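Long-range contacts in conserved hypothetical protein NMB0706 (Neisseria meningitidis, PDB 1RV9), which is of unknown function but belongs to the multi-copper polyphenol oxidoreductase laccase family (DUF152) and is probably an enzyme: residues 85-90 with 98-104; 110-114 with 131-135; 146-150 with 213-219. All coordinates share one frame. Numbering follows the deposited sequence.

Contact 1. Residues 85-90 with 98-104; sequences VVVNAA and DADASVD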
# COMPACT_ATOMS: atom_id res chain seq x y z
N VAL A 85 -7.95 -1.05 10.71
CA VAL A 85 -8.47 -2.41 10.82
C VAL A 85 -7.78 -3.42 9.92
O VAL A 85 -7.64 -3.21 8.71
CB VAL A 85 -10.00 -2.43 10.54
CG1 VAL A 85 -10.55 -3.85 10.67
CG2 VAL A 85 -10.71 -1.50 11.51
N VAL A 86 -7.37 -4.53 10.53
CA VAL A 86 -6.69 -5.62 9.83
C VAL A 86 -7.58 -6.85 9.85
O VAL A 86 -8.17 -7.18 10.88
CB VAL A 86 -5.36 -5.98 10.54
CG1 VAL A 86 -4.61 -7.03 9.74
CG2 VAL A 86 -4.52 -4.73 10.75
N VAL A 87 -7.68 -7.53 8.71
CA VAL A 87 -8.48 -8.74 8.61
C VAL A 87 -7.64 -9.89 8.05
O VAL A 87 -6.55 -9.67 7.54
CB VAL A 87 -9.69 -8.56 7.68
CG1 VAL A 87 -10.60 -7.46 8.21
CG2 VAL A 87 -9.22 -8.22 6.26
N ASN A 88 -8.16 -11.11 8.17
CA ASN A 88 -7.46 -12.26 7.61
C ASN A 88 -7.90 -12.28 6.15
O ASN A 88 -9.10 -12.35 5.86
CB ASN A 88 -7.89 -13.56 8.30
CG ASN A 88 -7.28 -13.71 9.68
OD1 ASN A 88 -6.14 -13.31 9.91
ND2 ASN A 88 -8.03 -14.31 10.60
N ALA A 89 -6.94 -12.21 5.24
CA ALA A 89 -7.26 -12.19 3.81
C ALA A 89 -8.12 -13.36 3.37
O ALA A 89 -9.01 -13.21 2.54
CB ALA A 89 -5.98 -12.13 2.99
N ALA A 90 -7.85 -14.54 3.94
CA ALA A 90 -8.60 -15.74 3.59
C ALA A 90 -10.08 -15.64 3.95
O ALA A 90 -10.91 -16.34 3.38
CB ALA A 90 -7.98 -16.96 4.28
N ASP A 98 -14.85 -3.90 5.60
CA ASP A 98 -14.39 -2.51 5.71
C ASP A 98 -13.09 -2.65 6.48
O ASP A 98 -13.10 -2.84 7.70
CB ASP A 98 -15.38 -1.67 6.52
CG ASP A 98 -16.64 -1.35 5.76
OD1 ASP A 98 -16.74 -1.71 4.57
OD2 ASP A 98 -17.55 -0.73 6.35
N ALA A 99 -11.98 -2.58 5.77
CA ALA A 99 -10.68 -2.73 6.41
C ALA A 99 -9.60 -2.13 5.54
O ALA A 99 -9.83 -1.85 4.36
CB ALA A 99 -10.40 -4.21 6.64
N ASP A 100 -8.42 -1.94 6.11
CA ASP A 100 -7.33 -1.34 5.37
C ASP A 100 -6.03 -2.12 5.38
O ASP A 100 -4.98 -1.60 5.00
CB ASP A 100 -7.11 0.09 5.86
CG ASP A 100 -8.24 1.01 5.44
OD1 ASP A 100 -8.10 1.69 4.41
OD2 ASP A 100 -9.28 1.03 6.14
N ALA A 101 -6.09 -3.37 5.82
CA ALA A 101 -4.91 -4.24 5.84
C ALA A 101 -5.37 -5.68 5.97
O ALA A 101 -6.45 -5.95 6.49
CB ALA A 101 -3.99 -3.88 7.01
N SER A 102 -4.56 -6.60 5.46
CA SER A 102 -4.90 -8.01 5.58
C SER A 102 -3.62 -8.82 5.76
O SER A 102 -2.53 -8.40 5.37
CB SER A 102 -5.68 -8.51 4.36
OG SER A 102 -4.86 -8.66 3.21
N VAL A 103 -3.77 -9.98 6.39
CA VAL A 103 -2.65 -10.87 6.65
C VAL A 103 -3.00 -12.27 6.17
O VAL A 103 -4.18 -12.61 6.03
CB VAL A 103 -2.32 -10.93 8.16
CG1 VAL A 103 -1.97 -9.55 8.68
CG2 VAL A 103 -3.50 -11.49 8.93
N ASP A 104 -1.98 -13.09 5.92
CA ASP A 104 -2.20 -14.46 5.50
C ASP A 104 -1.00 -15.35 5.75
O ASP A 104 0.14 -14.91 5.66
CB ASP A 104 -2.54 -14.55 4.01
CG ASP A 104 -2.75 -15.98 3.56
OD1 ASP A 104 -1.91 -16.52 2.81
OD2 ASP A 104 -3.76 -16.58 4.00
O HOH W 1 -5.57 -15.23 5.49
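Residues 86-88 and 101-104 run side by side as parallel strands whose axes come within 4.5 Å and diverge by 34°, a marked twist. Just before strand 101-104, Asp100 N donates to Val85 O (3.0 Å). The regular ladder follows: Val87 N donates to Ala101 O (3.0 Å), Val103 N to Val87 O (3.0 Å) and Ala89 N to Val103 O (2.9 Å). Val87 thus uses both its NH and its CO on residues that flank Ser102, the usual parallel register, and Ser102 CA adds a CA-H...O contact of 3.1 Å to Val87 O. Where the chain leaves the strand, a water bridges Ala90 N, Val103 O and Asp104 OD2, closing the end of the ladder.

Side chains alternate between two faces. On one, Val86 CG1 meets Val103 CG1 at 3.8 Å and Val86 CG2 meets Ala101 CB at 3.9 Å; Asn88 lies beside them, with ND2 bound to Glu91. The other carries Val87 and Ser102, on which residues at the strand ends pack: Ala99 CB lies 3.6 Å from Val87 CG1, and Ala89 CB 3.7 Å from Ser102 OG. The Asp100 carboxylate is hydrogen-bonded to His135 and Ser83.

Strand 86-88 forms one edge of the six-stranded mixed sheet, while strand 101-104 continues inward, antiparallel to strand 131-136. The face bearing Val86 and Ala101 is covered by helix 145-153 through Asn148, Thr149 and Ala152; on the reverse, Ala89 and Ser102 touch Cys111 of strand 110-115, which belongs to the second sheet.

Contact 2. Residues 110-114 with 131-135; sequences ACAVM and VAAAH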
# COMPACT_ATOMS: atom_id res chain seq x y z
N ALA A 110 -4.31 -13.88 -2.08
CA ALA A 110 -3.32 -12.81 -2.15
C ALA A 110 -3.83 -11.60 -1.37
O ALA A 110 -5.00 -11.23 -1.46
CB ALA A 110 -3.07 -12.41 -3.61
N CYS A 111 -2.94 -11.01 -0.57
CA CYS A 111 -3.28 -9.82 0.20
C CYS A 111 -3.06 -8.66 -0.76
O CYS A 111 -2.13 -8.68 -1.56
CB CYS A 111 -2.35 -9.65 1.39
SG CYS A 111 -2.44 -10.97 2.60
N ALA A 112 -3.92 -7.64 -0.69
CA ALA A 112 -3.78 -6.52 -1.59
C ALA A 112 -4.36 -5.22 -1.06
O ALA A 112 -5.33 -5.22 -0.31
CB ALA A 112 -4.46 -6.85 -2.92
N VAL A 113 -3.72 -4.13 -1.45
CA VAL A 113 -4.19 -2.79 -1.10
C VAL A 113 -4.12 -1.97 -2.38
O VAL A 113 -3.21 -2.14 -3.20
CB VAL A 113 -3.35 -2.14 0.03
CG1 VAL A 113 -3.58 -2.88 1.33
CG2 VAL A 113 -1.88 -2.13 -0.33
N MET A 114 -5.11 -1.09 -2.56
CA MET A 114 -5.21 -0.25 -3.75
C MET A 114 -4.85 1.19 -3.40
O MET A 114 -5.29 1.70 -2.38
CB MET A 114 -6.64 -0.30 -4.29
CG MET A 114 -7.08 -1.69 -4.71
SD MET A 114 -8.84 -1.74 -5.04
CE MET A 114 -9.47 -2.02 -3.40
N VAL A 131 2.52 -13.30 5.33
CA VAL A 131 2.59 -12.08 4.52
C VAL A 131 1.45 -11.16 4.90
O VAL A 131 0.52 -11.56 5.61
CB VAL A 131 2.49 -12.38 3.00
CG1 VAL A 131 3.66 -13.25 2.56
CG2 VAL A 131 1.17 -13.07 2.69
N ALA A 132 1.52 -9.91 4.45
CA ALA A 132 0.48 -8.93 4.74
C ALA A 132 0.63 -7.72 3.84
O ALA A 132 1.71 -7.43 3.33
CB ALA A 132 0.54 -8.50 6.21
N ALA A 133 -0.48 -7.00 3.67
CA ALA A 133 -0.50 -5.78 2.87
C ALA A 133 -1.30 -4.76 3.67
O ALA A 133 -2.37 -5.08 4.18
CB ALA A 133 -1.17 -6.04 1.52
N ALA A 134 -0.77 -3.55 3.79
CA ALA A 134 -1.45 -2.49 4.53
C ALA A 134 -1.58 -1.21 3.71
O ALA A 134 -0.66 -0.82 2.99
CB ALA A 134 -0.70 -2.20 5.83
N HIS A 135 -2.74 -0.58 3.83
CA HIS A 135 -3.05 0.68 3.15
C HIS A 135 -2.71 1.79 4.14
O HIS A 135 -3.42 1.98 5.13
CB HIS A 135 -4.53 0.71 2.79
CG HIS A 135 -5.00 2.03 2.27
ND1 HIS A 135 -6.16 2.64 2.72
CD2 HIS A 135 -4.50 2.85 1.31
CE1 HIS A 135 -6.34 3.77 2.07
NE2 HIS A 135 -5.35 3.92 1.21
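No hydrogen bond joins these two strands: they belong to different sheets and meet through side chains packing on side chains and on the facing backbone, nearly aligned (13°) with axes 5.8 Å apart at the closest. The closeness is consistent with Ala133 and Cys111 being small. Cys111 and Val113 point toward residues 131-135, whereas Val131 and Ala133 point back. Cys111, in the m rotamer, sets its CB 3.8 Å from Ala133 CB and its SG 4.2 Å from Val131 CG2. Val113, also m, directs CG1 against the facing backbone, 3.5 Å from both Ala134 C and His135 N, with Ala133 CB 4.0 Å from the same methyl. Ala132 and Ala134 turn the other way, onto helix 145-153. His135 adopts t, which carries its ring beyond the strand packing; ND1 is hydrogen-bonded to Asp100, and Met114 O comes within 3.9 Å of His135 CD2. The pairing lies in the interior between the two sheets of an alpha-beta-beta-alpha sandwich. At its end the His135 ring stacks edge-to-face with His82, touches Cys118 and lies about 4 Å from a bound sulfate, probably from the crystallisation liquor. Cys118, His135 and Asp100 are arranged consistently with a Cys-His-Asp triad, unconfirmed here.

Contact 3. Residues 146-150 with 213-219; sequences LQNTI and ILKREGV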
# COMPACT_ATOMS: atom_id res chain seq x y z
N LEU A 146 0.01 0.16 10.58
CA LEU A 146 1.19 -0.69 10.44
C LEU A 146 1.43 -1.51 11.71
O LEU A 146 1.70 -2.71 11.65
CB LEU A 146 2.42 0.15 10.11
CG LEU A 146 2.36 0.92 8.78
CD1 LEU A 146 3.72 1.50 8.45
CD2 LEU A 146 1.92 -0.00 7.65
N GLN A 147 1.31 -0.86 12.87
CA GLN A 147 1.50 -1.56 14.14
C GLN A 147 0.48 -2.69 14.29
O GLN A 147 0.83 -3.77 14.75
CB GLN A 147 1.38 -0.59 15.32
CG GLN A 147 2.46 0.49 15.38
CD GLN A 147 2.05 1.77 14.69
OE1 GLN A 147 1.60 1.75 13.54
NE2 GLN A 147 2.22 2.89 15.37
N ASN A 148 -0.76 -2.43 13.90
CA ASN A 148 -1.80 -3.46 14.00
C ASN A 148 -1.54 -4.62 13.04
O ASN A 148 -1.83 -5.77 13.35
CB ASN A 148 -3.19 -2.87 13.73
CG ASN A 148 -3.62 -1.88 14.80
OD1 ASN A 148 -3.06 -1.86 15.89
ND2 ASN A 148 -4.62 -1.07 14.48
N THR A 149 -1.00 -4.30 11.87
CA THR A 149 -0.70 -5.34 10.88
C THR A 149 0.42 -6.23 11.41
O THR A 149 0.33 -7.46 11.36
CB THR A 149 -0.28 -4.72 9.54
OG1 THR A 149 -1.37 -3.93 9.04
CG2 THR A 149 0.07 -5.82 8.53
N ILE A 150 1.46 -5.61 11.93
CA ILE A 150 2.60 -6.33 12.49
C ILE A 150 2.12 -7.29 13.58
O ILE A 150 2.54 -8.45 13.63
CB ILE A 150 3.63 -5.34 13.06
CG1 ILE A 150 4.33 -4.60 11.91
CG2 ILE A 150 4.64 -6.05 13.95
CD1 ILE A 150 5.10 -3.37 12.34
N ILE A 213 8.18 4.63 11.96
CA ILE A 213 7.19 3.81 12.64
C ILE A 213 7.58 2.33 12.64
O ILE A 213 7.52 1.66 13.67
CB ILE A 213 5.80 4.02 12.00
CG1 ILE A 213 5.32 5.44 12.28
CG2 ILE A 213 4.80 2.99 12.52
CD1 ILE A 213 4.10 5.87 11.49
N LEU A 214 7.99 1.83 11.48
CA LEU A 214 8.39 0.43 11.36
C LEU A 214 9.61 0.13 12.23
O LEU A 214 9.65 -0.90 12.91
CB LEU A 214 8.68 0.08 9.90
CG LEU A 214 7.46 0.05 8.98
CD1 LEU A 214 7.92 0.09 7.53
CD2 LEU A 214 6.63 -1.19 9.27
N LYS A 215 10.60 1.01 12.19
CA LYS A 215 11.81 0.83 12.98
C LYS A 215 11.49 0.84 14.47
O LYS A 215 12.01 0.02 15.22
CB LYS A 215 12.83 1.92 12.66
CG LYS A 215 13.76 1.60 11.49
CD LYS A 215 13.55 0.18 10.99
CE LYS A 215 14.82 -0.44 10.45
NZ LYS A 215 14.59 -1.83 9.99
N ARG A 216 10.65 1.78 14.88
CA ARG A 216 10.29 1.88 16.29
C ARG A 216 9.55 0.63 16.76
O ARG A 216 9.64 0.25 17.93
CB ARG A 216 9.41 3.11 16.53
CG ARG A 216 8.97 3.25 17.98
CD ARG A 216 8.04 4.43 18.20
NE ARG A 216 6.76 4.27 17.52
CZ ARG A 216 5.72 5.07 17.71
NH1 ARG A 216 5.81 6.09 18.56
NH2 ARG A 216 4.59 4.86 17.05
N GLU A 217 8.84 -0.02 15.85
CA GLU A 217 8.08 -1.21 16.19
C GLU A 217 8.98 -2.45 16.28
O GLU A 217 8.62 -3.45 16.89
CB GLU A 217 6.96 -1.43 15.17
CG GLU A 217 5.70 -2.04 15.74
CD GLU A 217 5.06 -1.21 16.86
OE1 GLU A 217 5.49 -0.06 17.13
OE2 GLU A 217 4.10 -1.72 17.48
N GLY A 218 10.15 -2.38 15.65
CA GLY A 218 11.08 -3.50 15.70
C GLY A 218 11.26 -4.27 14.41
O GLY A 218 11.95 -5.29 14.40
N VAL A 219 10.66 -3.80 13.33
CA VAL A 219 10.79 -4.49 12.05
C VAL A 219 12.26 -4.56 11.63
O VAL A 219 12.95 -3.54 11.59
CB VAL A 219 9.93 -3.79 10.97
CG1 VAL A 219 10.19 -4.41 9.61
CG2 VAL A 219 8.46 -3.92 11.33
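This is helix-helix packing within one outer layer of the sandwich: parts of helices 145-153 and 206-217, far apart in sequence, lie next to each other over the six-stranded sheet, where Leu146, Thr149 and Leu214 all rest on Phe123 of strand 119-125. The short axes come within 10.4 Å and cross at -42°, a spacing that leaves room for interlocked side chains of medium size.

The buried part is aliphatic. Leu146 CD1 sits 4.0 Å from Leu214 CG, and one turn later Ile150 CD1 reaches Leu214 CD2 at 4.1 Å, Glu217 CG at 3.7 Å and Val219 CG2 at 3.6 Å. Val219 can join because the helix ends in a Schellman motif. Gly218, with a positive phi of 109°, lets the chain leave the helix; Val219 N bonds to Leu214 O (3.1 Å) and Gly218 N to Lys215 O (3.1 Å), and Val219 CG2 folds back to 3.9 Å from Leu214 CD2.

Toward the solvent side the partners are longer and polar. Gln147 lays its chain across the facing helix, its CG 3.4 Å from Glu217 CD and its OE1 3.6 Å from Ile213 CG2. Its NE2 lies 3.5 Å from Arg216 NH2, near the guanidinium plane, but both atoms are donors.

No hydrogen bond or salt bridge spans the pair. Cohesion therefore comes from burial of leucine, isoleucine and valine; Glu217 CG adds to the apolar surface against Ile150, and Gln147 covers its margin by van der Waals contact.

How the contacts relate
The three contacts sample successive layers of the sandwich. Contact 2 is fully buried, between the two sheets; contact 1 lies at a partly exposed sheet edge; contact 3, in the outer helical layer, is nonetheless mostly buried, with a polar rim. Contacts 1 and 2 share one sheet, since strands 101-104 and 131-136 are neighbours in it: Asp100 O lies 2.7 Å from His135 N. Thr149, on helix 145-153 but facing the sheet and not helix 206-217, touches both, with OG1 3.3 Å from Ala101 CB and CG2 3.6 Å from Ala132 CB. Chemistry follows place: backbone hydrogen bonds hold contact 1, small side chains accompany the close approach in contact 2, and larger aliphatic groups fill contact 3.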